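Local structure of nickel ABC transporter (Nickel-binding protein) (3T66) at residues V37-T42 against V191-N196; F81-E86 against V147-F152; T153-G158 against F162-F167. The protein probably binds nickel or a peptide-like solute outside the membrane as the receptor of an ABC transporter, in the manner of family 5 solute-binding proteins. One frame throughout, in Å; residues are numbered along the deposited sequence.

Contact 1 of 3, residues V37-T42 against V191-N196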
loop_
_atom_site.group_PDB
_atom_site.type_symbol
_atom_site.label_atom_id
_atom_site.label_comp_id
_atom_site.label_asym_id
_atom_site.label_seq_id
_atom_site.Cartn_x
_atom_site.Cartn_y
_atom_site.Cartn_z
ATOM N N VAL A 37 14.156 -3.616 -7.527
ATOM C CA VAL A 37 13.876 -4.463 -6.382
ATOM C C VAL A 37 12.954 -5.618 -6.767
ATOM O O VAL A 37 13.156 -6.757 -6.302
ATOM C CB VAL A 37 13.312 -3.651 -5.201
ATOM C CG1 VAL A 37 12.846 -4.557 -4.054
ATOM C CG2 VAL A 37 14.361 -2.710 -4.699
ATOM N N ARG A 38 11.980 -5.337 -7.628
ATOM C CA ARG A 38 11.028 -6.375 -8.049
ATOM C C ARG A 38 11.662 -7.560 -8.794
ATOM O O ARG A 38 11.248 -8.721 -8.643
ATOM C CB ARG A 38 9.854 -5.780 -8.806
ATOM C CG ARG A 38 9.001 -4.954 -7.866
ATOM C CD ARG A 38 7.858 -4.232 -8.548
ATOM N NE ARG A 38 7.318 -3.180 -7.683
ATOM C CZ ARG A 38 6.056 -2.759 -7.696
ATOM N NH1 ARG A 38 5.182 -3.316 -8.501
ATOM N NH2 ARG A 38 5.659 -1.806 -6.875
ATOM N N ALA A 39 12.705 -7.272 -9.549
ATOM C CA ALA A 39 13.341 -8.292 -10.338
ATOM C C ALA A 39 14.484 -8.884 -9.564
ATOM O O ALA A 39 15.145 -9.791 -10.040
ATOM C CB ALA A 39 13.828 -7.721 -11.666
ATOM N N GLY A 40 14.733 -8.349 -8.379
ATOM C CA GLY A 40 15.729 -8.925 -7.475
ATOM C C GLY A 40 17.152 -8.547 -7.848
ATOM O O GLY A 40 18.082 -9.337 -7.647
ATOM N N ILE A 41 17.325 -7.343 -8.384
ATOM C CA ILE A 41 18.668 -6.823 -8.616
ATOM C C ILE A 41 19.198 -6.175 -7.334
ATOM O O ILE A 41 20.412 -6.207 -7.020
ATOM C CB ILE A 41 18.676 -5.766 -9.751
ATOM C CG1 ILE A 41 18.211 -6.405 -11.051
ATOM C CG2 ILE A 41 20.039 -5.213 -9.946
ATOM C CD1 ILE A 41 17.433 -5.515 -11.930
ATOM N N THR A 42 18.251 -5.636 -6.585
ATOM C CA THR A 42 18.503 -4.532 -5.704
ATOM C C THR A 42 17.646 -4.704 -4.458
ATOM O O THR A 42 16.564 -5.299 -4.543
ATOM C CB THR A 42 18.191 -3.227 -6.515
ATOM O OG1 THR A 42 19.414 -2.564 -6.844
ATOM C CG2 THR A 42 17.290 -2.244 -5.777
ATOM N N VAL A 191 16.334 -15.656 -14.968
ATOM C CA VAL A 191 14.955 -15.106 -15.047
ATOM C C VAL A 191 14.850 -14.083 -16.146
ATOM O O VAL A 191 15.696 -13.170 -16.246
ATOM C CB VAL A 191 14.530 -14.302 -13.783
ATOM C CG1 VAL A 191 13.149 -13.695 -13.947
ATOM C CG2 VAL A 191 14.591 -15.142 -12.557
ATOM N N THR A 192 13.788 -14.231 -16.944
ATOM C CA THR A 192 13.318 -13.165 -17.809
ATOM C C THR A 192 12.193 -12.424 -17.121
ATOM O O THR A 192 11.172 -13.013 -16.741
ATOM C CB THR A 192 12.858 -13.699 -19.166
ATOM O OG1 THR A 192 13.900 -14.504 -19.737
ATOM C CG2 THR A 192 12.550 -12.563 -20.118
ATOM N N PHE A 193 12.407 -11.123 -16.968
ATOM C CA PHE A 193 11.445 -10.203 -16.351
ATOM C C PHE A 193 11.009 -9.253 -17.429
ATOM O O PHE A 193 11.795 -8.407 -17.838
ATOM C CB PHE A 193 12.135 -9.389 -15.225
ATOM C CG PHE A 193 11.192 -8.611 -14.347
ATOM C CD1 PHE A 193 10.548 -7.474 -14.814
ATOM C CD2 PHE A 193 10.993 -8.985 -13.035
ATOM C CE1 PHE A 193 9.683 -6.739 -13.980
ATOM C CE2 PHE A 193 10.137 -8.265 -12.193
ATOM C CZ PHE A 193 9.481 -7.145 -12.671
ATOM N N SER A 194 9.776 -9.367 -17.875
ATOM C CA SER A 194 9.357 -8.560 -19.003
ATOM C C SER A 194 8.014 -7.921 -18.727
ATOM O O SER A 194 7.278 -8.372 -17.828
ATOM C CB SER A 194 9.238 -9.440 -20.239
ATOM O OG SER A 194 8.253 -10.388 -19.974
ATOM N N PHE A 195 7.689 -6.900 -19.526
ATOM C CA PHE A 195 6.518 -6.050 -19.293
ATOM C C PHE A 195 5.522 -6.043 -20.423
ATOM O O PHE A 195 5.885 -5.963 -21.595
ATOM C CB PHE A 195 6.924 -4.600 -19.146
ATOM C CG PHE A 195 8.355 -4.391 -18.822
ATOM C CD1 PHE A 195 8.899 -4.882 -17.654
ATOM C CD2 PHE A 195 9.145 -3.636 -19.654
ATOM C CE1 PHE A 195 10.205 -4.645 -17.348
ATOM C CE2 PHE A 195 10.459 -3.381 -19.344
ATOM C CZ PHE A 195 10.993 -3.883 -18.194
ATOM N N ASN A 196 4.256 -6.048 -20.060
ATOM C CA ASN A 196 3.209 -5.821 -21.006
ATOM C C ASN A 196 2.009 -5.159 -20.363
ATOM O O ASN A 196 1.352 -5.757 -19.499
ATOM C CB ASN A 196 2.780 -7.129 -21.627
ATOM C CG ASN A 196 1.817 -6.919 -22.761
ATOM O OD1 ASN A 196 2.221 -6.870 -23.915
ATOM N ND2 ASN A 196 0.535 -6.744 -22.435
#

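Contact 2 of 3, residues F81-E86 against V147-F152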
loop_
_atom_site.group_PDB
_atom_site.type_symbol
_atom_site.label_atom_id
_atom_site.label_comp_id
_atom_site.label_asym_id
_atom_site.label_seq_id
_atom_site.Cartn_x
_atom_site.Cartn_y
_atom_site.Cartn_z
ATOM N N PHE A 81 28.149 -6.647 -3.165
ATOM C CA PHE A 81 27.497 -6.354 -4.446
ATOM C C PHE A 81 27.768 -7.444 -5.477
ATOM O O PHE A 81 28.713 -8.190 -5.384
ATOM C CB PHE A 81 27.919 -4.994 -5.027
ATOM C CG PHE A 81 27.610 -3.829 -4.133
ATOM C CD1 PHE A 81 26.395 -3.164 -4.226
ATOM C CD2 PHE A 81 28.540 -3.386 -3.184
ATOM C CE1 PHE A 81 26.103 -2.085 -3.368
ATOM C CE2 PHE A 81 28.252 -2.311 -2.324
ATOM C CZ PHE A 81 27.037 -1.687 -2.402
ATOM N N GLN A 82 26.889 -7.524 -6.461
ATOM C CA GLN A 82 26.997 -8.444 -7.567
ATOM C C GLN A 82 28.354 -8.378 -8.241
ATOM O O GLN A 82 28.832 -9.365 -8.820
ATOM C CB GLN A 82 25.901 -8.135 -8.577
ATOM C CG GLN A 82 24.547 -8.742 -8.222
ATOM C CD GLN A 82 23.438 -7.741 -8.272
ATOM O OE1 GLN A 82 23.649 -6.617 -8.682
ATOM N NE2 GLN A 82 22.251 -8.133 -7.811
ATOM N N ASN A 83 28.998 -7.224 -8.177
ATOM C CA ASN A 83 30.287 -7.118 -8.827
ATOM C C ASN A 83 31.383 -7.597 -7.893
ATOM O O ASN A 83 32.506 -7.635 -8.292
ATOM C CB ASN A 83 30.550 -5.691 -9.304
ATOM C CG ASN A 83 30.800 -4.733 -8.155
ATOM O OD1 ASN A 83 30.877 -5.153 -6.995
ATOM N ND2 ASN A 83 30.904 -3.445 -8.465
ATOM N N GLY A 84 31.063 -7.954 -6.655
ATOM C CA GLY A 84 32.055 -8.482 -5.728
ATOM C C GLY A 84 32.491 -7.525 -4.623
ATOM O O GLY A 84 32.880 -7.980 -3.550
ATOM N N LYS A 85 32.429 -6.209 -4.855
ATOM C CA LYS A 85 32.924 -5.227 -3.872
ATOM C C LYS A 85 32.185 -5.377 -2.530
ATOM O O LYS A 85 30.991 -5.767 -2.507
ATOM C CB LYS A 85 32.837 -3.787 -4.404
ATOM N N GLU A 86 32.888 -5.104 -1.420
ATOM C CA GLU A 86 32.287 -5.203 -0.081
ATOM C C GLU A 86 31.213 -4.116 0.074
ATOM O O GLU A 86 31.339 -3.069 -0.551
ATOM C CB GLU A 86 33.370 -5.112 0.999
ATOM N N VAL A 147 27.706 2.685 -6.513
ATOM C CA VAL A 147 27.842 3.939 -7.238
ATOM C C VAL A 147 29.164 4.055 -8.073
ATOM O O VAL A 147 29.280 4.918 -8.957
ATOM C CB VAL A 147 27.621 5.118 -6.253
ATOM C CG1 VAL A 147 27.953 6.472 -6.904
ATOM C CG2 VAL A 147 26.172 5.112 -5.764
ATOM N N THR A 148 30.136 3.179 -7.809
ATOM C CA THR A 148 31.390 3.125 -8.561
ATOM C C THR A 148 31.120 2.412 -9.878
ATOM O O THR A 148 32.016 1.860 -10.500
ATOM C CB THR A 148 32.506 2.383 -7.772
ATOM N N GLU A 149 29.859 2.338 -10.238
ATOM C CA GLU A 149 29.470 1.673 -11.454
ATOM C C GLU A 149 28.480 2.559 -12.181
ATOM O O GLU A 149 27.325 2.614 -11.840
ATOM C CB GLU A 149 28.849 0.341 -11.087
ATOM C CG GLU A 149 28.935 -0.705 -12.137
ATOM C CD GLU A 149 30.168 -1.514 -12.013
ATOM O OE1 GLU A 149 30.788 -1.473 -10.952
ATOM O OE2 GLU A 149 30.531 -2.186 -12.975
ATOM N N GLU A 150 28.956 3.210 -13.225
ATOM C CA GLU A 150 28.294 4.309 -13.918
ATOM C C GLU A 150 26.978 4.191 -14.666
ATOM O O GLU A 150 26.250 5.143 -14.679
ATOM C CB GLU A 150 29.296 5.082 -14.751
ATOM N N ASP A 151 26.708 3.095 -15.362
ATOM C CA ASP A 151 25.518 2.997 -16.203
ATOM C C ASP A 151 24.257 2.616 -15.467
ATOM O O ASP A 151 23.794 1.523 -15.548
ATOM C CB ASP A 151 25.766 1.967 -17.281
ATOM C CG ASP A 151 24.779 2.035 -18.399
ATOM O OD1 ASP A 151 23.958 2.955 -18.436
ATOM O OD2 ASP A 151 24.833 1.148 -19.251
ATOM N N PHE A 152 23.691 3.569 -14.775
ATOM C CA PHE A 152 22.524 3.387 -13.956
ATOM C C PHE A 152 21.225 3.129 -14.711
ATOM O O PHE A 152 20.386 2.352 -14.248
ATOM C CB PHE A 152 22.349 4.609 -13.077
ATOM C CG PHE A 152 23.520 4.882 -12.167
ATOM C CD1 PHE A 152 23.939 3.946 -11.244
ATOM C CD2 PHE A 152 24.193 6.095 -12.225
ATOM C CE1 PHE A 152 24.997 4.207 -10.400
ATOM C CE2 PHE A 152 25.253 6.364 -11.366
ATOM C CZ PHE A 152 25.658 5.418 -10.456
#

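Contact 3 of 3, residues T153-G158 against F162-F167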
loop_
_atom_site.group_PDB
_atom_site.type_symbol
_atom_site.label_atom_id
_atom_site.label_comp_id
_atom_site.label_asym_id
_atom_site.label_seq_id
_atom_site.Cartn_x
_atom_site.Cartn_y
_atom_site.Cartn_z
ATOM N N THR A 153 21.035 3.776 -15.845
ATOM C CA THR A 153 19.845 3.515 -16.621
ATOM C C THR A 153 19.750 2.059 -17.031
ATOM O O THR A 153 18.657 1.479 -17.026
ATOM C CB THR A 153 19.771 4.368 -17.904
ATOM O OG1 THR A 153 19.819 5.754 -17.547
ATOM C CG2 THR A 153 18.479 4.098 -18.673
ATOM N N ASN A 154 20.882 1.463 -17.379
ATOM C CA ASN A 154 20.833 0.170 -18.052
ATOM C C ASN A 154 21.550 -0.944 -17.314
ATOM O O ASN A 154 21.528 -2.096 -17.764
ATOM C CB ASN A 154 21.427 0.272 -19.454
ATOM C CG ASN A 154 21.106 1.585 -20.137
ATOM O OD1 ASN A 154 19.949 1.824 -20.523
ATOM N ND2 ASN A 154 22.128 2.451 -20.299
ATOM N N HIS A 155 22.195 -0.614 -16.199
ATOM C CA HIS A 155 23.056 -1.579 -15.542
ATOM C C HIS A 155 23.327 -1.234 -14.081
ATOM O O HIS A 155 24.435 -0.840 -13.730
ATOM C CB HIS A 155 24.370 -1.709 -16.299
ATOM C CG HIS A 155 24.947 -3.086 -16.256
ATOM N ND1 HIS A 155 25.220 -3.739 -15.072
ATOM C CD2 HIS A 155 25.314 -3.934 -17.249
ATOM C CE1 HIS A 155 25.726 -4.933 -15.336
ATOM N NE2 HIS A 155 25.787 -5.077 -16.649
ATOM N N PRO A 156 22.305 -1.372 -13.229
ATOM C CA PRO A 156 22.459 -1.186 -11.784
ATOM C C PRO A 156 23.163 -2.353 -11.051
ATOM O O PRO A 156 22.837 -3.519 -11.224
ATOM C CB PRO A 156 21.007 -1.019 -11.294
ATOM C CG PRO A 156 20.141 -1.589 -12.361
ATOM C CD PRO A 156 20.890 -1.501 -13.652
ATOM N N VAL A 157 24.142 -2.053 -10.220
ATOM C CA VAL A 157 24.809 -3.153 -9.539
ATOM C C VAL A 157 24.496 -3.124 -8.082
ATOM O O VAL A 157 25.004 -2.277 -7.351
ATOM C CB VAL A 157 26.319 -3.224 -9.858
ATOM C CG1 VAL A 157 27.097 -3.902 -8.728
ATOM C CG2 VAL A 157 26.471 -4.025 -11.119
ATOM N N GLY A 158 23.627 -4.041 -7.680
ATOM C CA GLY A 158 23.112 -4.063 -6.326
ATOM C C GLY A 158 23.434 -5.347 -5.626
ATOM O O GLY A 158 24.304 -6.101 -6.058
ATOM N N PHE A 162 19.833 -11.538 -8.116
ATOM C CA PHE A 162 19.959 -11.638 -9.592
ATOM C C PHE A 162 20.707 -10.494 -10.144
ATOM O O PHE A 162 20.371 -9.347 -9.899
ATOM C CB PHE A 162 18.617 -11.846 -10.337
ATOM C CG PHE A 162 18.019 -13.131 -10.025
ATOM C CD1 PHE A 162 18.514 -14.272 -10.586
ATOM C CD2 PHE A 162 17.072 -13.235 -9.057
ATOM C CE1 PHE A 162 18.029 -15.504 -10.224
ATOM C CE2 PHE A 162 16.562 -14.464 -8.671
ATOM C CZ PHE A 162 17.041 -15.602 -9.249
ATOM N N ALA A 163 21.753 -10.785 -10.872
ATOM C CA ALA A 163 22.422 -9.701 -11.509
ATOM C C ALA A 163 21.846 -9.497 -12.922
ATOM O O ALA A 163 21.278 -10.399 -13.536
ATOM C CB ALA A 163 23.919 -9.911 -11.533
ATOM N N LEU A 164 22.023 -8.276 -13.415
ATOM C CA LEU A 164 21.472 -7.867 -14.675
ATOM C C LEU A 164 22.358 -8.358 -15.804
ATOM O O LEU A 164 23.546 -8.142 -15.777
ATOM C CB LEU A 164 21.369 -6.353 -14.668
ATOM C CG LEU A 164 20.803 -5.713 -15.920
ATOM C CD1 LEU A 164 19.436 -6.253 -16.272
ATOM C CD2 LEU A 164 20.718 -4.255 -15.552
ATOM N N GLU A 165 21.778 -9.032 -16.785
ATOM C CA GLU A 165 22.563 -9.540 -17.897
ATOM C C GLU A 165 22.464 -8.586 -19.069
ATOM O O GLU A 165 23.474 -8.299 -19.688
ATOM C CB GLU A 165 22.085 -10.932 -18.329
ATOM C CG GLU A 165 23.098 -11.712 -19.148
ATOM C CD GLU A 165 22.460 -12.487 -20.302
ATOM O OE1 GLU A 165 22.092 -11.864 -21.334
ATOM O OE2 GLU A 165 22.338 -13.732 -20.179
ATOM N N SER A 166 21.240 -8.100 -19.334
ATOM C CA SER A 166 20.855 -7.413 -20.576
ATOM C C SER A 166 19.611 -6.596 -20.313
ATOM O O SER A 166 18.781 -6.968 -19.492
ATOM C CB SER A 166 20.502 -8.425 -21.695
ATOM O OG SER A 166 19.113 -8.378 -22.056
ATOM N N PHE A 167 19.440 -5.530 -21.087
ATOM C CA PHE A 167 18.253 -4.693 -20.944
ATOM C C PHE A 167 17.751 -4.052 -22.249
ATOM O O PHE A 167 18.502 -3.481 -23.033
ATOM C CB PHE A 167 18.488 -3.629 -19.872
ATOM C CG PHE A 167 17.294 -2.764 -19.606
ATOM C CD1 PHE A 167 16.037 -3.323 -19.469
ATOM C CD2 PHE A 167 17.441 -1.385 -19.475
ATOM C CE1 PHE A 167 14.948 -2.532 -19.225
ATOM C CE2 PHE A 167 16.353 -0.583 -19.248
ATOM C CZ PHE A 167 15.101 -1.173 -19.115
#

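Contact 1 of 3, residues V37-T42 against V191-N196
Phe-193 of strand 190-195 meets Ala-39 and Arg-38 where helix 35-38 ends in a Schellman motif, a buried helix-on-sheet contact in the periplasmic-binding-protein fold. At this helix end the Phe-193 ring lies on the Ala-39 methyl and the Arg-38 carbonyl. Phe-193 has CG anti to its own backbone N (chi1 -169°), which sends the ring off the strand toward the helix end. Phe-193 CD2 comes to 3.4 Å from Ala-39 CB, the methyl approaching the ring obliquely. At the next ring carbon, Phe-193 CE2 lies 3.7 Å from the carbonyl oxygen Arg-38 O, again at a slant. The ring thus lies against backbone as much as side chain, and no hydrogen bond joins the two segments. Arg-38 adds little beyond its base: Arg-38 CB is 4.1 Å from Phe-193 CZ, after which the chain runs extended from CG to NE and carries the guanidinium away from the strand. Gly-40 turns the chain with positive phi (79°), and Gly-40 N donates to Val-37 O at 3.1 Å, closing the last turn. Around this pair, Ile-35 of the same helix and Leu-173 of strand 172-177 also touch Phe-193, and the ring of Phe-17 meets it with planes about 45° apart. Within strand 190-195 itself, Phe-195 CE1 reaches the edge of the Phe-193 ring in its plane.

Contact 2 of 3, residues F81-E86 against V147-F152
An Asx turn centred on Asn-83, overlapping a type I beta turn, presents its amide to Glu-149 of a second loop. The beta turn runs from Phe-81 to Gly-84, closed by Gly-84 N donating to Phe-81 O at 2.7 Å. Asn-83 holds CG between its backbone N and carbonyl carbon (chi1 71°), which brings OD1 to the backbone N two residues on; Asn-83 OD1 accepts from Lys-85 N at 2.8 Å, the donor tilted from the carbonyl plane. The other end of the amide faces Glu-149. Asn-83 ND2 donates to Glu-149 OE1 at 3.2 Å, a bent bond of 149° at the hydrogen. The acceptor lies in the amide plane of Asn-83, whereas the N-H comes down on OE1 from above the carboxylate plane, the two planes being 61° apart. Glu-149 is bent at chi2, and the two side chains run alongside one another, pointing opposite ways. The same ND2 also bonds Asp-146 OD2, so two acidic side chains share one amide. A leucine in place of Asn-83 would probably leave Glu-149 and Asp-146 without their common donor and Lys-85 N without its Asx-turn acceptor. The contact lies at the surface, joining the loop between strand 70-75 and helix 89-100 to the one leading toward strand 162-168; Val-147 and Phe-152 both meet Arg-98 of helix 89-100.

Contact 3 of 3, residues T153-G158 against F162-F167
Leu-164 and Phe-167 carry this contact from strand 162-168, meeting the loop that leads into that strand after a short reversal of the chain. The strand starts at Phe-162, whose side chain turns to Leu-175 of strand 172-177, and continues through Ala-163, which packs on Gln-82. Leu-164 then points to the loop. Its chi1 of -180° swings the branch away from the strand's own N and places a single methyl, CD2, among three consecutive loop residues. Leu-164 CD2 is 3.2 Å from Asn-154 O. Behind that oxygen, Leu-164 CD2 also lies 3.6 Å from His-155 CA. The Pro-156 ring lies at a slant across the leucine branch, with Pro-156 CD 3.4 Å from Leu-164 CD2. The backbone takes part as well: Leu-164 O lies 3.9 Å from His-155 NE2, approaching the imidazole obliquely, with no hydrogen bond.

Beyond it, Glu-165 and Ser-166 both face Glu-174 on strand 172-177, a classic beta bulge in an antiparallel pair. Both residues direct their CB atoms away from the loop. The extra residue puts the next contact three positions after Leu-164, where strict alternation would have put it at two or four. Phe-167 accordingly faces the loop again. Its ring is met obliquely by backbone. Phe-167 CE2 comes 3.8 Å from Thr-153 O, and Phe-167 CD2 is 4.0 Å from Asn-154 CA.

How the contacts relate
Starting from the N terminus, the chain leaves helix 35-38 through 37-42 and meets strand 190-195 much later, so contact 1 closes the longest loop. The other two are nested inside it in series: contact 2 closes from 81-86 to 147-152, and contact 3 then closes a tight reversal from 153-158 to 162-167. None crosses another. Gln-82 binds the three together, its NE2 probably bonding Ile-41 O and its OE1 Gly-158 N, while Gly-40 O probably accepts from Phe-162 N. Contact 1 ties the end of helix 35-38 to strand 190-195; these bonds add strand 162-168 and the loop before helix 89-100.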